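PDB 6ILS: ribokinase from Arabidopsis thaliana, which catalyses the phosphorylation of D-ribose at O-5 with ATP and a divalent cation, giving ribose 5-phosphate for nucleotide, histidine and tryptophan synthesis and the pentose phosphate pathway. Local coordinates for residues B[147-150]-B[151-155]; B[177-180]-B[181-185]; B[304-307]-B[308-311]. All coordinates share one frame; numbering follows the deposited sequence.

Contact 1. Residues B[147-150]-B[151-155]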
ATOM      1  N   ASP B 147      21.783   9.737  -6.678  1.00 28.23           N
ATOM      2  CA  ASP B 147      23.222   9.691  -6.947  1.00 29.24           C
ATOM      3  C   ASP B 147      23.984  10.720  -6.118  1.00 24.91           C
ATOM      4  O   ASP B 147      25.067  10.450  -5.607  1.00 23.87           O
ATOM      5  CB  ASP B 147      23.498   9.928  -8.440  1.00 30.44           C
ATOM      6  CG  ASP B 147      23.123   8.734  -9.313  1.00 34.92           C
ATOM      7  OD1 ASP B 147      23.144   7.591  -8.814  1.00 33.60           O
ATOM      8  OD2 ASP B 147      22.820   8.937 -10.510  1.00 38.56           O
ATOM      9  N   SER B 148      23.402  11.905  -5.976  1.00 28.04           N
ATOM     10  CA  SER B 148      24.084  13.004  -5.300  1.00 27.69           C
ATOM     11  C   SER B 148      24.369  12.687  -3.852  1.00 27.21           C
ATOM     12  O   SER B 148      25.445  12.986  -3.345  1.00 23.86           O
ATOM     13  CB  SER B 148      23.258  14.289  -5.378  1.00 30.08           C
ATOM     14  OG  SER B 148      23.744  15.219  -4.428  1.00 35.23           O
ATOM     15  N   ILE B 149      23.393  12.075  -3.190  1.00 23.84           N
ATOM     16  CA  ILE B 149      23.541  11.678  -1.804  1.00 21.28           C
ATOM     17  C   ILE B 149      24.570  10.559  -1.666  1.00 19.16           C
ATOM     18  O   ILE B 149      25.407  10.600  -0.768  1.00 19.24           O
ATOM     19  CB  ILE B 149      22.173  11.234  -1.226  1.00 20.67           C
ATOM     20  CG1 ILE B 149      21.190  12.406  -1.285  1.00 24.31           C
ATOM     21  CG2 ILE B 149      22.335  10.719   0.203  1.00 22.16           C
ATOM     22  CD1 ILE B 149      21.665  13.626  -0.514  1.00 29.14           C
ATOM     23  N   ASN B 150      24.509   9.561  -2.552  1.00 20.91           N
ATOM     24  CA  ASN B 150      25.508   8.488  -2.506  1.00 19.24           C
ATOM     25  C   ASN B 150      26.923   9.023  -2.677  1.00 20.43           C
ATOM     26  O   ASN B 150      27.848   8.565  -2.015  1.00 21.19           O
ATOM     27  CB  ASN B 150      25.244   7.436  -3.579  1.00 21.14           C
ATOM     28  CG  ASN B 150      24.206   6.416  -3.149  1.00 18.86           C
ATOM     29  OD1 ASN B 150      24.034   6.153  -1.958  1.00 15.98           O
ATOM     30  ND2 ASN B 150      23.512   5.850  -4.114  1.00 20.08           N
ATOM     31  N   ILE B 151      27.078   9.989  -3.578  1.00 25.67           N
ATOM     32  CA  ILE B 151      28.403  10.561  -3.843  1.00 23.18           C
ATOM     33  C   ILE B 151      28.934  11.258  -2.599  1.00 23.33           C
ATOM     34  O   ILE B 151      30.059  11.018  -2.181  1.00 26.78           O
ATOM     35  CB  ILE B 151      28.363  11.518  -5.052  1.00 24.17           C
ATOM     36  CG1 ILE B 151      28.228  10.704  -6.338  1.00 27.48           C
ATOM     37  CG2 ILE B 151      29.629  12.375  -5.093  1.00 30.34           C
ATOM     38  CD1 ILE B 151      27.852  11.508  -7.549  1.00 30.79           C
ATOM     39  N   GLN B 152      28.096  12.058  -1.949  1.00 24.42           N
ATOM     40  CA  GLN B 152      28.515  12.769  -0.755  1.00 22.65           C
ATOM     41  C   GLN B 152      28.892  11.833   0.389  1.00 26.97           C
ATOM     42  O   GLN B 152      29.832  12.101   1.138  1.00 25.00           O
ATOM     43  CB  GLN B 152      27.409  13.738  -0.300  1.00 25.11           C
ATOM     44  CG  GLN B 152      27.104  14.842  -1.314  1.00 26.74           C
ATOM     45  CD  GLN B 152      25.960  15.738  -0.868  1.00 30.03           C
ATOM     46  OE1 GLN B 152      25.994  16.323   0.221  1.00 33.20           O
ATOM     47  NE2 GLN B 152      24.926  15.822  -1.695  1.00 29.27           N
ATOM     48  N   VAL B 153      28.150  10.739   0.548  1.00 23.01           N
ATOM     49  CA  VAL B 153      28.453   9.797   1.624  1.00 23.63           C
ATOM     50  C   VAL B 153      29.787   9.089   1.363  1.00 20.76           C
ATOM     51  O   VAL B 153      30.643   9.000   2.239  1.00 21.96           O
ATOM     52  CB  VAL B 153      27.317   8.751   1.775  1.00 21.07           C
ATOM     53  CG1 VAL B 153      27.756   7.599   2.680  1.00 21.59           C
ATOM     54  CG2 VAL B 153      26.069   9.424   2.318  1.00 22.64           C
ATOM     55  N   ALA B 154      29.951   8.593   0.146  1.00 23.30           N
ATOM     56  CA  ALA B 154      31.145   7.834  -0.203  1.00 24.24           C
ATOM     57  C   ALA B 154      32.392   8.701  -0.043  1.00 30.11           C
ATOM     58  O   ALA B 154      33.386   8.268   0.537  1.00 28.54           O
ATOM     59  CB  ALA B 154      31.037   7.312  -1.605  1.00 20.72           C
ATOM     60  N   LYS B 155      32.317   9.939  -0.529  1.00 31.10           N
ATOM     61  CA  LYS B 155      33.448  10.869  -0.422  1.00 29.39           C
ATOM     62  C   LYS B 155      33.776  11.184   1.029  1.00 31.93           C
ATOM     63  O   LYS B 155      34.943  11.319   1.396  1.00 35.44           O
ATOM     64  CB  LYS B 155      33.163  12.158  -1.197  1.00 29.23           C
ATOM     65  CG  LYS B 155      33.292  11.967  -2.690  1.00 32.75           C
ATOM     66  CD  LYS B 155      33.118  13.259  -3.464  1.00 39.80           C
ATOM     67  CE  LYS B 155      33.223  12.974  -4.953  1.00 43.17           C
ATOM     68  NZ  LYS B 155      33.233  14.214  -5.785  1.00 48.60           N
TER

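Contact 2. Residues B[177-180]-B[181-185]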
ATOM      1  N   ASN B 177      30.736   8.119 -12.615  1.00 31.27           N
ATOM      2  CA  ASN B 177      32.113   7.715 -12.341  1.00 29.86           C
ATOM      3  C   ASN B 177      32.635   8.327 -11.077  1.00 29.22           C
ATOM      4  O   ASN B 177      33.531   7.789 -10.433  1.00 34.97           O
ATOM      5  CB  ASN B 177      33.019   8.093 -13.514  1.00 33.97           C
ATOM      6  CG  ASN B 177      32.775   7.229 -14.711  1.00 36.65           C
ATOM      7  OD1 ASN B 177      32.826   6.005 -14.612  1.00 40.49           O
ATOM      8  ND2 ASN B 177      32.462   7.847 -15.840  1.00 39.51           N
ATOM      9  N   GLU B 178      32.073   9.476 -10.735  1.00 29.38           N
ATOM     10  CA  GLU B 178      32.401  10.142  -9.502  1.00 28.59           C
ATOM     11  C   GLU B 178      32.046   9.215  -8.339  1.00 28.65           C
ATOM     12  O   GLU B 178      32.726   9.187  -7.316  1.00 29.35           O
ATOM     13  CB  GLU B 178      31.644  11.464  -9.416  1.00 33.76           C
ATOM     14  CG  GLU B 178      32.042  12.323  -8.264  1.00 35.58           C
ATOM     15  CD  GLU B 178      31.276  13.616  -8.260  1.00 39.52           C
ATOM     16  OE1 GLU B 178      30.322  13.738  -9.065  1.00 41.08           O
ATOM     17  OE2 GLU B 178      31.621  14.508  -7.454  1.00 49.40           O
ATOM     18  N   LEU B 179      30.990   8.432  -8.521  1.00 30.54           N
ATOM     19  CA  LEU B 179      30.572   7.513  -7.464  1.00 28.37           C
ATOM     20  C   LEU B 179      31.482   6.286  -7.453  1.00 23.64           C
ATOM     21  O   LEU B 179      32.012   5.913  -6.405  1.00 27.04           O
ATOM     22  CB  LEU B 179      29.105   7.117  -7.644  1.00 24.52           C
ATOM     23  CG  LEU B 179      28.540   6.171  -6.565  1.00 23.88           C
ATOM     24  CD1 LEU B 179      28.810   6.700  -5.162  1.00 21.90           C
ATOM     25  CD2 LEU B 179      27.056   5.932  -6.796  1.00 22.07           C
ATOM     26  N   LEU B 180      31.653   5.660  -8.615  1.00 27.78           N
ATOM     27  CA  LEU B 180      32.570   4.521  -8.759  1.00 26.93           C
ATOM     28  C   LEU B 180      33.970   4.820  -8.209  1.00 31.64           C
ATOM     29  O   LEU B 180      34.592   3.966  -7.572  1.00 32.84           O
ATOM     30  CB  LEU B 180      32.657   4.093 -10.230  1.00 28.08           C
ATOM     31  CG  LEU B 180      31.368   3.576 -10.864  1.00 30.66           C
ATOM     32  CD1 LEU B 180      31.527   3.342 -12.360  1.00 35.79           C
ATOM     33  CD2 LEU B 180      30.886   2.291 -10.177  1.00 31.99           C
ATOM     34  N   ASP B 181      34.467   6.036  -8.430  1.00 32.68           N
ATOM     35  CA  ASP B 181      35.793   6.411  -7.935  1.00 31.81           C
ATOM     36  C   ASP B 181      35.884   6.540  -6.423  1.00 32.36           C
ATOM     37  O   ASP B 181      36.982   6.615  -5.876  1.00 34.12           O
ATOM     38  CB  ASP B 181      36.244   7.751  -8.543  1.00 40.18           C
ATOM     39  CG  ASP B 181      36.885   7.596  -9.906  1.00 46.00           C
ATOM     40  OD1 ASP B 181      37.537   6.556 -10.154  1.00 45.83           O
ATOM     41  OD2 ASP B 181      36.742   8.526 -10.731  1.00 51.67           O
ATOM     42  N   SER B 182      34.740   6.587  -5.745  1.00 30.09           N
ATOM     43  CA  SER B 182      34.734   6.891  -4.318  1.00 29.24           C
ATOM     44  C   SER B 182      34.374   5.691  -3.435  1.00 25.95           C
ATOM     45  O   SER B 182      34.418   5.783  -2.219  1.00 30.72           O
ATOM     46  CB  SER B 182      33.751   8.026  -4.024  1.00 33.63           C
ATOM     47  OG  SER B 182      34.008   9.151  -4.848  1.00 40.40           O
ATOM     48  N   ILE B 183      34.017   4.577  -4.057  1.00 27.10           N
ATOM     49  CA  ILE B 183      33.681   3.369  -3.301  1.00 26.97           C
ATOM     50  C   ILE B 183      34.851   2.387  -3.309  1.00 31.20           C
ATOM     51  O   ILE B 183      35.819   2.568  -4.059  1.00 25.91           O
ATOM     52  CB  ILE B 183      32.430   2.697  -3.871  1.00 25.96           C
ATOM     53  CG1 ILE B 183      32.703   2.219  -5.302  1.00 23.96           C
ATOM     54  CG2 ILE B 183      31.235   3.652  -3.780  1.00 24.76           C
ATOM     55  CD1 ILE B 183      31.595   1.439  -5.926  1.00 29.11           C
ATOM     56  N   ASP B 184      34.776   1.355  -2.471  1.00 23.88           N
ATOM     57  CA  ASP B 184      35.843   0.357  -2.399  1.00 24.53           C
ATOM     58  C   ASP B 184      35.412  -0.948  -3.061  1.00 26.39           C
ATOM     59  O   ASP B 184      36.183  -1.591  -3.772  1.00 24.79           O
ATOM     60  CB  ASP B 184      36.245   0.105  -0.946  1.00 21.46           C
ATOM     61  CG  ASP B 184      36.838   1.339  -0.278  1.00 32.50           C
ATOM     62  OD1 ASP B 184      38.029   1.628  -0.522  1.00 33.72           O
ATOM     63  OD2 ASP B 184      36.126   2.023   0.491  1.00 29.45           O
ATOM     64  N   ILE B 185      34.164  -1.339  -2.832  1.00 20.94           N
ATOM     65  CA  ILE B 185      33.668  -2.581  -3.395  1.00 20.75           C
ATOM     66  C   ILE B 185      32.382  -2.329  -4.144  1.00 17.05           C
ATOM     67  O   ILE B 185      31.451  -1.744  -3.599  1.00 18.80           O
ATOM     68  CB  ILE B 185      33.421  -3.637  -2.290  1.00 17.39           C
ATOM     69  CG1 ILE B 185      34.714  -3.912  -1.530  1.00 23.17           C
ATOM     70  CG2 ILE B 185      32.830  -4.902  -2.897  1.00 17.91           C
ATOM     71  CD1 ILE B 185      34.559  -4.853  -0.341  1.00 23.66           C
TER

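Contact 3. Residues B[304-307]-B[308-311]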
ATOM      1  N   SER B 304      22.361 -19.242  13.444  1.00 22.51           N
ATOM      2  CA  SER B 304      21.886 -20.110  12.347  1.00 21.21           C
ATOM      3  C   SER B 304      22.885 -20.080  11.189  1.00 20.02           C
ATOM      4  O   SER B 304      23.158 -21.112  10.652  1.00 18.89           O
ATOM      5  CB  SER B 304      20.528 -19.694  11.899  1.00 25.79           C
ATOM      6  OG  SER B 304      19.637 -19.613  12.983  1.00 33.91           O
ATOM      7  N   VAL B 305      23.384 -18.898  10.847  1.00 17.06           N
ATOM      8  CA  VAL B 305      24.360 -18.797   9.730  1.00 16.72           C
ATOM      9  C   VAL B 305      25.588 -19.638  10.085  1.00 16.57           C
ATOM     10  O   VAL B 305      26.020 -20.402   9.289  1.00 15.22           O
ATOM     11  CB  VAL B 305      24.755 -17.340   9.421  1.00 16.96           C
ATOM     12  CG1 VAL B 305      25.775 -17.300   8.319  1.00 17.21           C
ATOM     13  CG2 VAL B 305      23.555 -16.489   9.084  1.00 15.55           C
ATOM     14  N   LEU B 306      26.075 -19.491  11.308  1.00 16.87           N
ATOM     15  CA  LEU B 306      27.272 -20.258  11.715  1.00 18.77           C
ATOM     16  C   LEU B 306      26.958 -21.762  11.733  1.00 20.60           C
ATOM     17  O   LEU B 306      27.821 -22.516  11.391  1.00 21.31           O
ATOM     18  CB  LEU B 306      27.758 -19.770  13.077  1.00 21.71           C
ATOM     19  CG  LEU B 306      28.297 -18.345  13.119  1.00 24.33           C
ATOM     20  CD1 LEU B 306      28.749 -17.990  14.519  1.00 26.88           C
ATOM     21  CD2 LEU B 306      29.436 -18.165  12.139  1.00 24.86           C
ATOM     22  N   LYS B 307      25.750 -22.148  12.114  1.00 20.58           N
ATOM     23  CA  LYS B 307      25.400 -23.588  12.151  1.00 22.04           C
ATOM     24  C   LYS B 307      25.378 -24.117  10.720  1.00 20.57           C
ATOM     25  O   LYS B 307      25.882 -25.165  10.500  1.00 19.69           O
ATOM     26  CB  LYS B 307      24.066 -23.813  12.853  1.00 24.65           C
ATOM     27  CG  LYS B 307      23.734 -25.260  13.172  1.00 27.21           C
ATOM     28  CD  LYS B 307      22.337 -25.455  13.707  1.00 32.45           C
ATOM     29  CE  LYS B 307      22.047 -26.848  14.231  1.00 45.24           C
ATOM     30  NZ  LYS B 307      20.637 -27.253  14.037  1.00 42.22           N
ATOM     31  N   LEU B 308      24.811 -23.359   9.795  1.00 18.43           N
ATOM     32  CA  LEU B 308      24.777 -23.853   8.420  1.00 20.86           C
ATOM     33  C   LEU B 308      26.201 -23.986   7.895  1.00 22.37           C
ATOM     34  O   LEU B 308      26.522 -24.936   7.189  1.00 22.56           O
ATOM     35  CB  LEU B 308      23.946 -22.925   7.524  1.00 20.79           C
ATOM     36  CG  LEU B 308      23.698 -23.368   6.080  1.00 19.80           C
ATOM     37  CD1 LEU B 308      23.075 -24.804   5.976  1.00 18.95           C
ATOM     38  CD2 LEU B 308      22.806 -22.355   5.376  1.00 16.65           C
ATOM     39  N   LEU B 309      27.066 -23.051   8.265  1.00 18.32           N
ATOM     40  CA  LEU B 309      28.479 -23.114   7.857  1.00 22.51           C
ATOM     41  C   LEU B 309      29.199 -24.331   8.402  1.00 23.81           C
ATOM     42  O   LEU B 309      30.003 -24.955   7.714  1.00 26.77           O
ATOM     43  CB  LEU B 309      29.225 -21.860   8.317  1.00 20.99           C
ATOM     44  CG  LEU B 309      28.914 -20.595   7.521  1.00 22.40           C
ATOM     45  CD1 LEU B 309      29.610 -19.383   8.159  1.00 22.66           C
ATOM     46  CD2 LEU B 309      29.375 -20.777   6.102  1.00 25.00           C
ATOM     47  N   LYS B 310      28.933 -24.637   9.662  1.00 22.60           N
ATOM     48  CA  LYS B 310      29.531 -25.790  10.301  1.00 24.29           C
ATOM     49  C   LYS B 310      29.190 -27.056   9.532  1.00 26.05           C
ATOM     50  O   LYS B 310      30.059 -27.889   9.292  1.00 25.57           O
ATOM     51  CB  LYS B 310      29.044 -25.904  11.743  1.00 27.28           C
ATOM     52  CG  LYS B 310      29.762 -26.964  12.556  1.00 31.87           C
ATOM     53  CD  LYS B 310      29.236 -27.016  13.980  1.00 30.53           C
ATOM     54  CE  LYS B 310      29.857 -28.173  14.742  1.00 37.16           C
ATOM     55  NZ  LYS B 310      29.292 -28.292  16.117  1.00 40.68           N
ATOM     56  N   PHE B 311      27.927 -27.178   9.127  1.00 25.82           N
ATOM     57  CA  PHE B 311      27.431 -28.462   8.619  1.00 29.12           C
ATOM     58  C   PHE B 311      27.345 -28.583   7.098  1.00 30.83           C
ATOM     59  O   PHE B 311      26.961 -29.643   6.585  1.00 27.96           O
ATOM     60  CB  PHE B 311      26.071 -28.758   9.263  1.00 25.43           C
ATOM     61  CG  PHE B 311      26.177 -29.042  10.732  1.00 32.39           C
ATOM     62  CD1 PHE B 311      27.125 -29.949  11.200  1.00 32.75           C
ATOM     63  CD2 PHE B 311      25.383 -28.374  11.649  1.00 35.95           C
ATOM     64  CE1 PHE B 311      27.257 -30.204  12.562  1.00 34.88           C
ATOM     65  CE2 PHE B 311      25.509 -28.628  13.012  1.00 38.72           C
ATOM     66  CZ  PHE B 311      26.452 -29.539  13.465  1.00 37.32           C
TER

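Contact 1. Residues B[147-150]-B[151-155]
Ile-151, Gln-152, Val-153 and Ala-154 each donate their backbone N-H to the carbonyl four residues back, from Ile-151 N to Asp-147 O at 2.9 Å through Ala-154 N to Asn-150 O at 3.0 Å, so the first turns of helix 147-158 are regular alpha-helix. Ser-148 and Gln-152 add a side-chain clasp on one flank. With OG of Ser-148 placed anti to its own backbone nitrogen (chi1 164°), the hydroxyl is brought within reach of the Gln-152 amide and accepts from Gln-152 NE2 at 3.0 Å, lying almost exactly in the amide plane although the N-H points at it at only 138°. The same NE2 makes a weak bond to Ser-148 O, 3.3 Å away, which already receives Gln-152 N. Beyond the helix, the amide is gripped at both ends, NE2 by the carbonyl of Glu-123 and OE1 by the N-H of Met-125, which should fix its rotation. Next to this flank, Ile-149 and Val-153 meet through their CG2 methyls at 4.5 Å, and Val-153 also packs on Val-139 and Leu-141. Asn-150 turns its ND2 to the carbonyl of Gln-142, while Asp-147 pairs with Arg-143. These links join the start of the helix to the strand before it, in the beta-alpha-beta unit of strand 138-143, helix 147-158 and strand 164-170 within the PfkB-family kinase fold.

Contact 2. Residues B[177-180]-B[181-185]
Ile-183 reaches back to the ends of Leu-179 and Leu-180 from the loop that leads from the short helix 177-180 to strand 185-187, part of a beta-alpha-beta crossover between the adjacent parallel strands 164-170 and 185-187. Ile-183 points at the helix and divides its branches between the two leucines. Its first torsion (chi1 64°) tucks CG1 into the gap flanked by both backbone substituents of CA, which carries this branch to the carbonyl oxygen of Leu-180, 3.4 Å from CG1, and its terminal CD1 to 4.4 Å from Leu-180 CD2. The CG2 methyl takes the other direction and lies 4.1 Å from CD1 of Leu-179, the two side chains passing at a slant. Both arms belong to a wider apolar cluster: Leu-179 also rests on Ile-151 and Leu-166, Ile-183 on Val-164 and Leu-166, and Leu-180 on Leu-217 and Val-219.

The opposite character is found at Asp-181, whose side chain is exposed. Its backbone N completes an alpha-helical bond to Asn-177 O at 2.8 Å, but its carboxylate folds back beside that same carbonyl oxygen, an approach of two acceptors that brings no bond. After it the helical pattern breaks down: Ser-182 N bonds to Leu-179 O, only three residues back, from well above the carbonyl plane, and the four-residue bond from Ile-183 N to the same oxygen is only weak. Ser-182 uses its side chain for the carbonyl that its own N-H has passed over. OG swings to the side of the backbone nitrogen, opposite the carbonyl carbon (chi1 -53°), and the hydroxyl donates to Glu-178 O at 2.8 Å, almost straight onto the oxygen, with a C=O...OG angle of 174°.

Contact 3. Residues B[304-307]-B[308-311]
Val-305 and Leu-309 form the enclosed side of this contact, Val-305 CG1 lying 4.4 Å from Leu-309 CD1 one turn further on, while Leu-309 CG sits 3.4 Å from Val-305 O. Val-305 is buried, packed on Phe-281 and Ala-284 of helix 275-289 and on Leu-52 and Pro-300, and Leu-309 shares Ala-284 with it. From there the contact leads out toward the surface, Leu-309 CD1 meeting CD2 of the exposed Leu-306 at 4.2 Å as the two leucines slant past each other. Helix 302-312, the last of the chain, lays one side on helix 275-289; i to i+4 bonds run through it, among them Leu-309 N to Val-305 O at 3.0 Å. The side bearing Lys-307 and Phe-311 lies at the surface, although crystal neighbours touch it. Here Lys-307 holds CG anti to the backbone nitrogen (chi1 -169°), and its aliphatic chain crosses the CD2-CE2 side of Phe-311 at a slant, with CG 3.8 Å from CE2. Lys-310 supplies the carbon over one ring face, its CD 3.8 Å above the plane and displaced toward the rim. At this end the backbone bond lengthens, Phe-311 N standing 3.2 Å from Lys-307 O.

In the fold
The contacts follow one another along the chain. Contacts 1 and 2, their centres about 9 Å apart, lie on successive helical connections of the nine-stranded sheet: helix 147-158 leads from strand 138-143 to strand 164-170, and helix 177-180 on to strand 185-187. They touch directly, Ala-154 packing on Ser-182 and Lys-155 pairing with Glu-178 in a salt bridge modelled doubtfully short. Contact 3, on the C-terminal helix 302-312, has its centre about 36 Å from that of contact 1 and 33 Å from that of contact 2. Its Leu-308 side chain is about 7 Å from the bound ATP, whereas the Asn-150 side chain of contact 1 is about 13 Å from the ribose; none of the three lines a site.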